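Local coordinates for uncharacterized protein Rv2277c (Mycobacterium tuberculosis, PDB 5VUG), which is uncharacterized but carries a TIM-barrel glycerophosphodiester phosphodiesterase domain and so probably hydrolyses phosphoric diesters, at residues A[97-101]-A[102-106]. Residues are numbered along the deposited sequence; the frame is centred on the assembly and turned at random.
Sequences HPYRQ and RATPI
The side chains of Tyr99 and Arg102 run alongside each other in one direction, three residues apart in a continuous loop. The evidence for close packing is on one edge of the tyrosine ring: Tyr99 CD1 is 3.7 Å from Arg102 CD, and Arg102 O meets the same CD1 at 3.3 Å, in the ring plane. CD is the arginine side-chain atom that reaches the ring, so the contact is aliphatic; planes of ring and guanidinium 67° apart argue against a parallel stack. Arg102 CG is anti to the backbone N (chi1 -177°), and a bend at chi2 carries CD alongside the ring. Thr104 CG2 reaches CD1 obliquely at 3.8 Å, and Leu29 of helix 28-36 touches all three side chains.

The direct backbone link is weak: Arg102 N gives Tyr99 O a hydrogen bond 3.4 Å long and bent to 139° at the hydrogen. Asn84 supplies two more, ND2 donating to Tyr99 O and OD1 accepting from Thr104 N. The loose side faces solvent at Gln101 and Ala103, where a water accepts from Ala103 N at 2.9 Å and donates only weakly to Gln101 O.

Tyr99 belongs to a type I beta turn, His97 to Arg100, closed by Arg100 N to His97 O at 3.1 Å. The arrangement is part of the long irregular surface loop between helix 77-80 and helix 109-114 of the TIM-barrel domain.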
loop_
_atom_site.group_PDB
_atom_site.type_symbol
_atom_site.label_atom_id
_atom_site.label_comp_id
_atom_site.label_asym_id
_atom_site.label_seq_id
_atom_site.Cartn_x
_atom_site.Cartn_y
_atom_site.Cartn_z
ATOM N N HIS A 97 -39.745 -4.816 11.289
ATOM C CA HIS A 97 -39.313 -5.302 9.981
ATOM C C HIS A 97 -40.501 -5.187 9.035
ATOM O O HIS A 97 -41.322 -6.113 8.930
ATOM C CB HIS A 97 -38.789 -6.732 10.086
ATOM C CG HIS A 97 -37.595 -6.869 10.981
ATOM N ND1 HIS A 97 -37.691 -7.267 12.298
ATOM C CD2 HIS A 97 -36.279 -6.645 10.753
ATOM C CE1 HIS A 97 -36.485 -7.293 12.839
ATOM N NE2 HIS A 97 -35.610 -6.921 11.923
ATOM N N PRO A 98 -40.634 -4.065 8.326
ATOM C CA PRO A 98 -41.889 -3.797 7.601
ATOM C C PRO A 98 -42.196 -4.771 6.478
ATOM O O PRO A 98 -43.350 -4.833 6.038
ATOM C CB PRO A 98 -41.704 -2.364 7.083
ATOM C CG PRO A 98 -40.217 -2.157 7.050
ATOM C CD PRO A 98 -39.672 -2.955 8.210
ATOM N N TYR A 99 -41.219 -5.534 5.992
ATOM C CA TYR A 99 -41.481 -6.466 4.904
ATOM C C TYR A 99 -41.695 -7.904 5.364
ATOM O O TYR A 99 -41.898 -8.783 4.522
ATOM C CB TYR A 99 -40.411 -6.355 3.804
ATOM C CG TYR A 99 -40.438 -4.999 3.140
ATOM C CD1 TYR A 99 -41.352 -4.720 2.137
ATOM C CD2 TYR A 99 -39.574 -3.980 3.544
ATOM C CE1 TYR A 99 -41.400 -3.468 1.540
ATOM C CE2 TYR A 99 -39.615 -2.730 2.952
ATOM C CZ TYR A 99 -40.528 -2.479 1.947
ATOM O OH TYR A 99 -40.584 -1.232 1.351
ATOM N N ARG A 100 -41.682 -8.167 6.673
ATOM C CA ARG A 100 -42.103 -9.488 7.136
ATOM C C ARG A 100 -43.575 -9.736 6.850
ATOM O O ARG A 100 -43.988 -10.889 6.693
ATOM C CB ARG A 100 -41.835 -9.651 8.627
ATOM C CG ARG A 100 -40.380 -9.757 8.915
ATOM C CD ARG A 100 -40.085 -10.457 10.216
ATOM N NE ARG A 100 -38.644 -10.447 10.386
ATOM C CZ ARG A 100 -38.000 -10.718 11.508
ATOM N NH1 ARG A 100 -38.668 -11.038 12.617
ATOM N NH2 ARG A 100 -36.679 -10.665 11.510
ATOM N N GLN A 101 -44.373 -8.676 6.777
ATOM C CA GLN A 101 -45.791 -8.802 6.483
ATOM C C GLN A 101 -46.132 -8.476 5.036
ATOM O O GLN A 101 -47.285 -8.659 4.632
ATOM C CB GLN A 101 -46.612 -7.914 7.427
ATOM C CG GLN A 101 -45.918 -7.588 8.749
ATOM C CD GLN A 101 -45.549 -8.822 9.561
ATOM O OE1 GLN A 101 -46.111 -9.903 9.373
ATOM N NE2 GLN A 101 -44.592 -8.662 10.470
ATOM N N ARG A 102 -45.157 -7.999 4.245
ATOM C CA ARG A 102 -45.348 -7.699 2.824
ATOM C C ARG A 102 -44.103 -8.239 2.120
ATOM O O ARG A 102 -43.171 -7.492 1.822
ATOM C CB ARG A 102 -45.535 -6.200 2.573
ATOM C CG ARG A 102 -45.823 -5.831 1.108
ATOM C CD ARG A 102 -44.611 -5.202 0.407
ATOM N NE ARG A 102 -44.880 -4.857 -0.991
ATOM C CZ ARG A 102 -44.424 -5.539 -2.039
ATOM N NH1 ARG A 102 -43.665 -6.612 -1.864
ATOM N NH2 ARG A 102 -44.725 -5.142 -3.270
ATOM N N ALA A 103 -44.106 -9.544 1.852
ATOM C CA ALA A 103 -42.888 -10.226 1.429
ATOM C C ALA A 103 -42.356 -9.682 0.108
ATOM O O ALA A 103 -43.118 -9.367 -0.814
ATOM C CB ALA A 103 -43.135 -11.728 1.300
ATOM N N THR A 104 -41.029 -9.560 0.038
ATOM C CA THR A 104 -40.302 -9.299 -1.200
ATOM C C THR A 104 -39.460 -10.539 -1.482
ATOM O O THR A 104 -38.377 -10.701 -0.893
ATOM C CB THR A 104 -39.407 -8.062 -1.046
ATOM O OG1 THR A 104 -38.559 -8.217 0.102
ATOM C CG2 THR A 104 -40.242 -6.795 -0.868
ATOM N N PRO A 105 -39.912 -11.453 -2.341
ATOM C CA PRO A 105 -39.221 -12.740 -2.489
ATOM C C PRO A 105 -37.905 -12.608 -3.240
ATOM O O PRO A 105 -37.635 -11.620 -3.921
ATOM C CB PRO A 105 -40.213 -13.591 -3.290
ATOM C CG PRO A 105 -41.088 -12.617 -3.989
ATOM C CD PRO A 105 -41.162 -11.394 -3.116
ATOM N N ILE A 106 -37.085 -13.649 -3.127
ATOM C CA ILE A 106 -35.907 -13.761 -3.993
ATOM C C ILE A 106 -36.365 -13.858 -5.442
ATOM O O ILE A 106 -37.135 -14.770 -5.781
ATOM C CB ILE A 106 -35.050 -14.985 -3.637
ATOM C CG1 ILE A 106 -34.453 -14.856 -2.232
ATOM C CG2 ILE A 106 -33.963 -15.205 -4.701
ATOM C CD1 ILE A 106 -33.709 -16.114 -1.781
HETATM O O HOH W 1 -46.646 -10.952 2.296
#